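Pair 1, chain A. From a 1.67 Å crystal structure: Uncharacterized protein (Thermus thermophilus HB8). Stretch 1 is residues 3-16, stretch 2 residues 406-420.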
# COMPACT_ATOMS: atom_id res chain seq x y z
N PRO A 3 43.87 -8.38 2.68
CA PRO A 3 42.57 -8.46 2.03
C PRO A 3 41.53 -7.57 2.70
O PRO A 3 41.68 -7.22 3.87
CB PRO A 3 42.19 -9.93 2.20
CG PRO A 3 43.50 -10.64 2.29
CD PRO A 3 44.35 -9.71 3.09
N LEU A 4 40.47 -7.28 1.96
CA LEU A 4 39.46 -6.33 2.37
C LEU A 4 38.92 -6.54 3.79
O LEU A 4 38.85 -5.60 4.59
CB LEU A 4 38.30 -6.38 1.38
CG LEU A 4 37.17 -5.37 1.60
CD1 LEU A 4 37.60 -3.99 1.17
CD2 LEU A 4 35.93 -5.83 0.85
N ARG A 5 38.51 -7.76 4.11
CA ARG A 5 37.82 -8.00 5.40
C ARG A 5 38.80 -7.86 6.55
O ARG A 5 38.47 -7.33 7.61
CB ARG A 5 37.15 -9.37 5.41
CG ARG A 5 35.93 -9.48 4.50
CD ARG A 5 35.33 -10.88 4.50
NE ARG A 5 34.85 -11.29 5.81
CZ ARG A 5 33.65 -10.99 6.31
NH1 ARG A 5 32.78 -10.28 5.61
NH2 ARG A 5 33.33 -11.41 7.52
N THR A 6 40.02 -8.34 6.34
CA THR A 6 41.06 -8.25 7.37
C THR A 6 41.39 -6.79 7.67
O THR A 6 41.46 -6.38 8.83
CB THR A 6 42.33 -9.00 6.90
OG1 THR A 6 42.00 -10.38 6.76
CG2 THR A 6 43.45 -8.85 7.93
N LYS A 7 41.56 -6.01 6.62
CA LYS A 7 41.83 -4.58 6.78
C LYS A 7 40.65 -3.85 7.42
O LYS A 7 40.86 -2.92 8.20
CB LYS A 7 42.21 -3.97 5.44
CG LYS A 7 43.50 -4.57 4.86
CD LYS A 7 44.75 -4.24 5.66
CE LYS A 7 45.02 -2.74 5.74
NZ LYS A 7 46.31 -2.44 6.45
N ALA A 8 39.42 -4.26 7.08
CA ALA A 8 38.22 -3.63 7.68
C ALA A 8 38.15 -3.86 9.19
O ALA A 8 37.79 -2.96 9.96
CB ALA A 8 36.95 -4.14 7.02
N VAL A 9 38.46 -5.08 9.62
CA VAL A 9 38.48 -5.40 11.04
C VAL A 9 39.53 -4.54 11.75
O VAL A 9 39.27 -4.04 12.84
CB VAL A 9 38.73 -6.90 11.31
CG1 VAL A 9 38.98 -7.17 12.78
CG2 VAL A 9 37.55 -7.74 10.83
N GLU A 10 40.69 -4.35 11.14
CA GLU A 10 41.73 -3.50 11.71
C GLU A 10 41.22 -2.07 11.94
O GLU A 10 41.47 -1.48 13.01
CB GLU A 10 42.97 -3.49 10.80
CG GLU A 10 44.08 -2.59 11.28
CD GLU A 10 45.18 -2.40 10.25
OE1 GLU A 10 45.33 -3.27 9.34
OE2 GLU A 10 45.88 -1.36 10.36
N VAL A 11 40.48 -1.53 10.98
CA VAL A 11 39.93 -0.17 11.12
C VAL A 11 38.96 -0.10 12.29
O VAL A 11 39.04 0.83 13.11
CB VAL A 11 39.23 0.31 9.82
CG1 VAL A 11 38.46 1.61 10.06
CG2 VAL A 11 40.25 0.46 8.70
N LEU A 12 38.05 -1.07 12.39
CA LEU A 12 37.08 -1.05 13.49
C LEU A 12 37.76 -1.18 14.83
O LEU A 12 37.43 -0.46 15.77
CB LEU A 12 36.03 -2.14 13.32
CG LEU A 12 35.07 -1.97 12.13
CD1 LEU A 12 33.98 -3.03 12.18
CD2 LEU A 12 34.46 -0.56 12.10
N GLN A 13 38.72 -2.10 14.93
CA GLN A 13 39.44 -2.27 16.20
C GLN A 13 40.29 -1.04 16.57
O GLN A 13 40.35 -0.68 17.74
CB GLN A 13 40.27 -3.55 16.19
CG GLN A 13 39.44 -4.82 16.12
CD GLN A 13 38.80 -5.25 17.43
OE1 GLN A 13 38.41 -4.43 18.26
NE2 GLN A 13 38.65 -6.56 17.60
N ARG A 14 40.91 -0.40 15.58
CA ARG A 14 41.65 0.85 15.81
C ARG A 14 40.74 1.97 16.29
O ARG A 14 41.12 2.76 17.17
CB ARG A 14 42.41 1.32 14.55
CG ARG A 14 43.67 0.51 14.25
CD ARG A 14 44.53 1.17 13.16
NE ARG A 14 43.76 1.56 11.97
CZ ARG A 14 43.66 2.79 11.46
NH1 ARG A 14 44.28 3.84 12.01
NH2 ARG A 14 42.92 2.99 10.36
N ASN A 15 39.53 2.04 15.72
CA ASN A 15 38.59 3.11 16.08
C ASN A 15 37.73 2.78 17.30
O ASN A 15 36.97 3.62 17.78
CB ASN A 15 37.69 3.46 14.89
CG ASN A 15 38.44 4.07 13.71
OD1 ASN A 15 37.88 4.17 12.60
ND2 ASN A 15 39.65 4.50 13.94
N SER A 16 37.83 1.56 17.81
CA SER A 16 37.07 1.18 19.00
C SER A 16 37.59 1.90 20.22
O SER A 16 38.81 2.03 20.38
CB SER A 16 37.14 -0.32 19.24
OG SER A 16 36.37 -0.67 20.37
N GLU A 406 39.89 9.57 6.89
CA GLU A 406 40.69 8.37 6.68
C GLU A 406 40.31 7.36 7.73
O GLU A 406 39.90 7.73 8.83
CB GLU A 406 42.17 8.73 6.81
CG GLU A 406 42.46 9.92 5.93
CD GLU A 406 43.87 10.00 5.46
OE1 GLU A 406 44.67 10.59 6.21
OE2 GLU A 406 44.12 9.54 4.32
N GLY A 407 40.43 6.08 7.38
CA GLY A 407 40.05 4.98 8.26
C GLY A 407 38.64 5.15 8.78
O GLY A 407 38.41 5.21 10.01
N PHE A 408 37.69 5.29 7.84
CA PHE A 408 36.34 5.67 8.21
C PHE A 408 35.49 4.45 8.54
O PHE A 408 35.35 3.53 7.72
CB PHE A 408 35.70 6.50 7.09
CG PHE A 408 34.40 7.11 7.49
CD1 PHE A 408 34.34 8.17 8.41
CD2 PHE A 408 33.23 6.60 7.01
CE1 PHE A 408 33.13 8.73 8.77
CE2 PHE A 408 32.02 7.15 7.37
CZ PHE A 408 31.96 8.22 8.24
N SER A 409 34.92 4.46 9.73
CA SER A 409 34.33 3.27 10.35
C SER A 409 33.17 2.66 9.56
O SER A 409 33.18 1.46 9.34
CB SER A 409 33.93 3.55 11.79
OG SER A 409 35.09 3.83 12.55
N TRP A 410 32.17 3.43 9.14
CA TRP A 410 31.04 2.73 8.53
C TRP A 410 31.38 2.13 7.16
O TRP A 410 30.71 1.19 6.70
CB TRP A 410 29.73 3.53 8.49
CG TRP A 410 29.52 4.60 7.48
CD1 TRP A 410 29.90 4.64 6.16
CD2 TRP A 410 28.74 5.78 7.70
NE1 TRP A 410 29.43 5.79 5.58
CE2 TRP A 410 28.71 6.50 6.51
CE3 TRP A 410 28.09 6.29 8.83
CZ2 TRP A 410 28.06 7.73 6.41
CZ3 TRP A 410 27.44 7.49 8.73
CH2 TRP A 410 27.44 8.21 7.53
N SER A 411 32.43 2.64 6.54
CA SER A 411 32.91 2.07 5.28
C SER A 411 33.47 0.68 5.55
O SER A 411 33.09 -0.29 4.91
CB SER A 411 33.94 2.99 4.62
OG SER A 411 33.34 4.22 4.25
N ALA A 412 34.35 0.58 6.55
CA ALA A 412 34.87 -0.71 7.00
C ALA A 412 33.76 -1.63 7.45
O ALA A 412 33.69 -2.80 7.05
CB ALA A 412 35.92 -0.51 8.08
N ALA A 413 32.85 -1.11 8.28
CA ALA A 413 31.78 -1.92 8.80
C ALA A 413 30.92 -2.53 7.71
O ALA A 413 30.55 -3.70 7.77
CB ALA A 413 30.89 -1.10 9.73
N LEU A 414 30.57 -1.72 6.73
CA LEU A 414 29.67 -2.19 5.69
C LEU A 414 30.40 -3.05 4.66
O LEU A 414 29.81 -3.96 4.12
CB LEU A 414 28.91 -1.01 5.06
CG LEU A 414 27.88 -0.37 6.00
CD1 LEU A 414 27.29 0.90 5.40
CD2 LEU A 414 26.76 -1.34 6.34
N ALA A 415 31.71 -2.84 4.47
CA ALA A 415 32.51 -3.82 3.70
C ALA A 415 32.37 -5.21 4.31
O ALA A 415 32.15 -6.18 3.60
CB ALA A 415 33.98 -3.41 3.68
N LEU A 416 32.48 -5.29 5.64
CA LEU A 416 32.35 -6.55 6.37
C LEU A 416 30.93 -7.11 6.29
O LEU A 416 30.75 -8.30 6.03
CB LEU A 416 32.74 -6.33 7.84
CG LEU A 416 34.23 -6.24 8.10
CD1 LEU A 416 34.50 -5.57 9.44
CD2 LEU A 416 34.82 -7.65 8.07
N PHE A 417 29.93 -6.27 6.52
CA PHE A 417 28.56 -6.73 6.48
C PHE A 417 28.15 -7.21 5.08
O PHE A 417 27.51 -8.27 4.94
CB PHE A 417 27.60 -5.66 7.02
CG PHE A 417 26.23 -6.20 7.28
CD1 PHE A 417 26.02 -7.09 8.32
CD2 PHE A 417 25.16 -5.83 6.48
CE1 PHE A 417 24.77 -7.60 8.56
CE2 PHE A 417 23.89 -6.35 6.71
CZ PHE A 417 23.71 -7.23 7.76
N TRP A 418 28.53 -6.45 4.06
CA TRP A 418 28.08 -6.73 2.69
C TRP A 418 28.69 -8.01 2.16
O TRP A 418 28.09 -8.68 1.31
CB TRP A 418 28.43 -5.55 1.77
CG TRP A 418 27.36 -5.15 0.82
CD1 TRP A 418 26.36 -5.92 0.31
CD2 TRP A 418 27.22 -3.86 0.23
NE1 TRP A 418 25.58 -5.17 -0.55
CE2 TRP A 418 26.10 -3.91 -0.62
CE3 TRP A 418 27.93 -2.67 0.34
CZ2 TRP A 418 25.68 -2.81 -1.38
CZ3 TRP A 418 27.49 -1.56 -0.40
CH2 TRP A 418 26.38 -1.65 -1.25
N THR A 419 29.86 -8.39 2.68
CA THR A 419 30.57 -9.57 2.20
C THR A 419 30.45 -10.74 3.19
O THR A 419 31.20 -11.71 3.09
CB THR A 419 32.04 -9.29 1.88
OG1 THR A 419 32.73 -8.84 3.07
CG2 THR A 419 32.20 -8.26 0.75
N ARG A 420 29.49 -10.68 4.11
CA ARG A 420 29.32 -11.73 5.10
C ARG A 420 28.92 -13.04 4.47
O ARG A 420 29.03 -14.07 5.17
CB ARG A 420 28.26 -11.33 6.13
CG ARG A 420 26.84 -11.34 5.61
CD ARG A 420 25.90 -10.68 6.62
NE ARG A 420 24.51 -10.66 6.20
CZ ARG A 420 24.00 -9.85 5.28
NH1 ARG A 420 24.76 -8.95 4.65
NH2 ARG A 420 22.71 -9.92 4.98
OXT ARG A 420 28.47 -13.09 3.31

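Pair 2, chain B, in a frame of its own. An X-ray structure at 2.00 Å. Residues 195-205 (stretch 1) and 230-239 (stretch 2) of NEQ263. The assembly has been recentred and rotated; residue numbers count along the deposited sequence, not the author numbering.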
# COMPACT_ATOMS: atom_id res chain seq x y z
N SER B 195 -21.14 -17.28 16.95
CA SER B 195 -19.77 -17.80 16.91
C SER B 195 -19.35 -18.02 15.46
O SER B 195 -20.17 -18.39 14.62
CB SER B 195 -19.70 -19.13 17.68
OG SER B 195 -18.43 -19.73 17.53
N PRO B 196 -18.06 -17.76 15.16
CA PRO B 196 -17.59 -17.93 13.78
C PRO B 196 -17.71 -19.37 13.29
O PRO B 196 -17.84 -19.58 12.09
CB PRO B 196 -16.11 -17.51 13.85
CG PRO B 196 -15.74 -17.62 15.29
CD PRO B 196 -16.99 -17.29 16.05
N ILE B 197 -17.67 -20.35 14.20
CA ILE B 197 -17.82 -21.75 13.81
C ILE B 197 -19.23 -22.04 13.27
O ILE B 197 -19.40 -22.85 12.35
CB ILE B 197 -17.45 -22.72 14.96
CG1 ILE B 197 -17.32 -24.16 14.45
CG2 ILE B 197 -18.48 -22.67 16.08
CD1 ILE B 197 -16.08 -24.39 13.62
N GLU B 198 -20.25 -21.36 13.81
CA GLU B 198 -21.61 -21.54 13.30
C GLU B 198 -21.75 -20.92 11.92
O GLU B 198 -22.47 -21.45 11.06
CB GLU B 198 -22.65 -20.94 14.26
CG GLU B 198 -24.08 -21.14 13.76
CD GLU B 198 -25.14 -20.59 14.70
OE1 GLU B 198 -24.81 -20.22 15.85
OE2 GLU B 198 -26.31 -20.54 14.28
N LYS B 199 -21.07 -19.80 11.71
CA LYS B 199 -21.14 -19.11 10.43
C LYS B 199 -20.54 -19.93 9.29
O LYS B 199 -21.13 -20.02 8.21
CB LYS B 199 -20.44 -17.74 10.52
CG LYS B 199 -21.20 -16.70 11.33
CD LYS B 199 -20.63 -15.30 11.11
CE LYS B 199 -21.35 -14.25 11.94
NZ LYS B 199 -20.88 -14.22 13.36
N ILE B 200 -19.38 -20.54 9.52
CA ILE B 200 -18.74 -21.31 8.45
C ILE B 200 -19.37 -22.68 8.24
O ILE B 200 -19.19 -23.30 7.19
CB ILE B 200 -17.21 -21.44 8.64
CG1 ILE B 200 -16.88 -22.30 9.86
CG2 ILE B 200 -16.55 -20.07 8.73
CD1 ILE B 200 -15.50 -22.94 9.78
N TYR B 201 -20.11 -23.16 9.24
CA TYR B 201 -20.84 -24.42 9.11
C TYR B 201 -22.17 -24.25 8.37
O TYR B 201 -22.70 -25.21 7.81
CB TYR B 201 -21.07 -25.06 10.49
CG TYR B 201 -19.90 -25.88 11.00
CD1 TYR B 201 -18.67 -25.83 10.36
CD2 TYR B 201 -20.04 -26.71 12.10
CE1 TYR B 201 -17.60 -26.58 10.82
CE2 TYR B 201 -18.98 -27.46 12.56
CZ TYR B 201 -17.77 -27.39 11.92
OH TYR B 201 -16.70 -28.14 12.38
N THR B 202 -22.69 -23.03 8.38
CA THR B 202 -23.98 -22.75 7.73
C THR B 202 -24.05 -23.21 6.27
O THR B 202 -24.97 -23.95 5.91
CB THR B 202 -24.38 -21.25 7.85
OG1 THR B 202 -24.43 -20.89 9.23
CG2 THR B 202 -25.72 -21.00 7.21
N PRO B 203 -23.09 -22.79 5.42
CA PRO B 203 -23.22 -23.26 4.04
C PRO B 203 -22.90 -24.75 3.91
O PRO B 203 -23.36 -25.37 2.96
CB PRO B 203 -22.16 -22.44 3.29
CG PRO B 203 -21.14 -22.12 4.33
CD PRO B 203 -21.93 -21.90 5.59
N ARG B 204 -22.13 -25.30 4.85
CA ARG B 204 -21.76 -26.71 4.79
C ARG B 204 -22.93 -27.65 5.10
O ARG B 204 -23.10 -28.67 4.43
CB ARG B 204 -20.57 -26.99 5.71
CG ARG B 204 -19.24 -26.49 5.17
CD ARG B 204 -18.10 -26.70 6.16
NE ARG B 204 -16.79 -26.51 5.53
CZ ARG B 204 -16.17 -25.34 5.44
NH1 ARG B 204 -16.73 -24.24 5.94
NH2 ARG B 204 -14.98 -25.26 4.85
N VAL B 205 -23.73 -27.31 6.11
CA VAL B 205 -24.89 -28.13 6.43
C VAL B 205 -25.96 -27.99 5.35
O VAL B 205 -26.65 -28.95 5.01
CB VAL B 205 -25.48 -27.83 7.84
CG1 VAL B 205 -24.39 -27.87 8.90
CG2 VAL B 205 -26.17 -26.49 7.88
N ASN B 230 -19.43 -12.10 4.66
CA ASN B 230 -19.53 -12.44 6.08
C ASN B 230 -18.91 -13.81 6.36
O ASN B 230 -18.35 -14.03 7.43
CB ASN B 230 -20.99 -12.44 6.55
CG ASN B 230 -21.60 -11.06 6.53
OD1 ASN B 230 -20.90 -10.05 6.58
ND2 ASN B 230 -22.93 -11.01 6.48
N TYR B 231 -19.04 -14.72 5.40
CA TYR B 231 -18.42 -16.04 5.53
C TYR B 231 -16.91 -15.94 5.59
O TYR B 231 -16.26 -16.56 6.44
CB TYR B 231 -18.84 -16.96 4.37
CG TYR B 231 -18.08 -18.27 4.38
CD1 TYR B 231 -18.52 -19.33 5.15
CD2 TYR B 231 -16.92 -18.43 3.63
CE1 TYR B 231 -17.83 -20.52 5.17
CE2 TYR B 231 -16.22 -19.61 3.65
CZ TYR B 231 -16.68 -20.66 4.43
OH TYR B 231 -15.98 -21.84 4.44
N ALA B 232 -16.33 -15.16 4.68
CA ALA B 232 -14.89 -14.95 4.67
C ALA B 232 -14.41 -14.32 5.97
O ALA B 232 -13.33 -14.64 6.46
CB ALA B 232 -14.49 -14.10 3.48
N ASP B 233 -15.22 -13.42 6.52
CA ASP B 233 -14.89 -12.74 7.77
C ASP B 233 -14.81 -13.73 8.92
O ASP B 233 -13.91 -13.65 9.76
CB ASP B 233 -15.93 -11.66 8.07
CG ASP B 233 -15.63 -10.90 9.35
OD1 ASP B 233 -15.97 -11.40 10.44
OD2 ASP B 233 -15.06 -9.79 9.27
N ALA B 234 -15.74 -14.67 8.96
CA ALA B 234 -15.75 -15.70 9.98
C ALA B 234 -14.55 -16.63 9.83
O ALA B 234 -13.95 -17.04 10.83
CB ALA B 234 -17.05 -16.49 9.92
N LEU B 235 -14.21 -16.97 8.59
CA LEU B 235 -13.05 -17.81 8.33
C LEU B 235 -11.76 -17.14 8.79
O LEU B 235 -10.86 -17.80 9.32
CB LEU B 235 -12.96 -18.15 6.83
CG LEU B 235 -12.06 -19.34 6.48
CD1 LEU B 235 -12.69 -20.64 6.96
CD2 LEU B 235 -11.76 -19.40 4.99
N ARG B 236 -11.68 -15.83 8.59
CA ARG B 236 -10.52 -15.06 9.02
C ARG B 236 -10.44 -15.01 10.54
O ARG B 236 -9.35 -15.02 11.12
CB ARG B 236 -10.59 -13.64 8.45
CG ARG B 236 -9.49 -12.71 8.92
CD ARG B 236 -9.54 -11.38 8.20
NE ARG B 236 -10.80 -10.68 8.42
CZ ARG B 236 -11.15 -9.55 7.81
NH1 ARG B 236 -10.32 -8.98 6.94
NH2 ARG B 236 -12.32 -8.99 8.07
N GLU B 237 -11.60 -14.94 11.18
CA GLU B 237 -11.66 -14.90 12.63
C GLU B 237 -11.07 -16.18 13.22
O GLU B 237 -10.26 -16.13 14.15
CB GLU B 237 -13.10 -14.70 13.09
CG GLU B 237 -13.24 -14.53 14.58
CD GLU B 237 -14.63 -14.11 14.99
OE1 GLU B 237 -15.47 -13.81 14.11
OE2 GLU B 237 -14.89 -14.06 16.21
N ILE B 238 -11.46 -17.31 12.64
CA ILE B 238 -10.94 -18.61 13.06
C ILE B 238 -9.47 -18.76 12.72
O ILE B 238 -8.68 -19.25 13.53
CB ILE B 238 -11.75 -19.75 12.40
CG1 ILE B 238 -13.22 -19.65 12.80
CG2 ILE B 238 -11.18 -21.11 12.77
CD1 ILE B 238 -14.11 -20.67 12.15
N SER B 239 -9.09 -18.34 11.51
CA SER B 239 -7.70 -18.40 11.08
C SER B 239 -6.78 -17.61 11.99
O SER B 239 -5.63 -17.99 12.19
CB SER B 239 -7.57 -17.89 9.64
OG SER B 239 -6.21 -17.81 9.26
O HOH W 1 -18.27 -14.37 13.82

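The sharpest difference lies where Ser A409 of pair 1 matches Tyr B231 of pair 2, with CA atoms 0.6 Å apart after superposition. In pair 1, Leu A12 CD2 lies 3.7 Å from Ser A409 O. In pair 2 the tyrosine (chi1 173°, t) has its CA-to-CB bond sideways, but its ring reaches across: Tyr B231 CE1 lies 3.6 Å from Ile B200 CB and 3.8 Å from Pro B203 CG. Its hydroxyl accepts a hydrogen bond from Arg B204, with Arg B204 NH1 to Tyr B231 OH 2.9 Å. The same Arg B204 NH1 donates to Ile B200 O at 2.9 Å, one turn back in its own helix, so a single nitrogen ties the tyrosine to the first helix.

The central backbone is closely shared. Fourteen central residues superpose with an RMSD of 0.4 Å. The helix axes approach to 8.5 Å in pair 1 and 8.6 Å in pair 2, with signed crossing angles of -138° and -131°, so both pairs run broadly antiparallel. The match loosens at Pro B203 and Arg B204, where the first helix of pair 2 is kinked: their CA atoms lie 1.9 Å from those of Asn A15 and Ser A16, respectively.

The tightest match is Ala A412 with Ala B234, whose CA atoms and side-chain centres each fall within 0.1 Å. Both alanines point toward the other helix, and the backbones come close here: the CA of Ala A412 is 4.5 Å from the CA of Ala A8, and the CA of Ala B234 is 4.8 Å from the CA of Pro B196. Alanine and the bulkier proline both fit this close approach. Ala A8 CB lies 3.9 Å from Ala A412 CB; Pro B196 CB lies 4.2 Å from Ala B234 CB, and the proline also reaches Glu B237 (Pro B196 CG to Glu B237 CD 3.7 Å).

Leu A12 and Ile B200 also match, and each is a knob in a four-residue hole. The hole around Leu A12 is formed by Ser A409, Ala A412, Ala A413 and Leu A416, and that around Ile B200 by the matched Tyr B231, Ala B234, Leu B235 and Ile B238. Contact with the last position is similar: Leu A12 CD1 to Leu A416 CD1 is 3.8 Å, and Ile B200 CD1 to Ile B238 CD1 is 3.6 Å.

Val A11 and Lys B199 both pack against the matched alanine, Val A11 CB 3.8 Å from Ala A412 CB and Lys B199 CB 3.7 Å from Ala B234 CB. The lysine continues to a water, which accepts from Lys B199 NZ (2.7 Å) and donates to Glu B237 OE1 (2.9 Å). Glu B237 matches Ala A415.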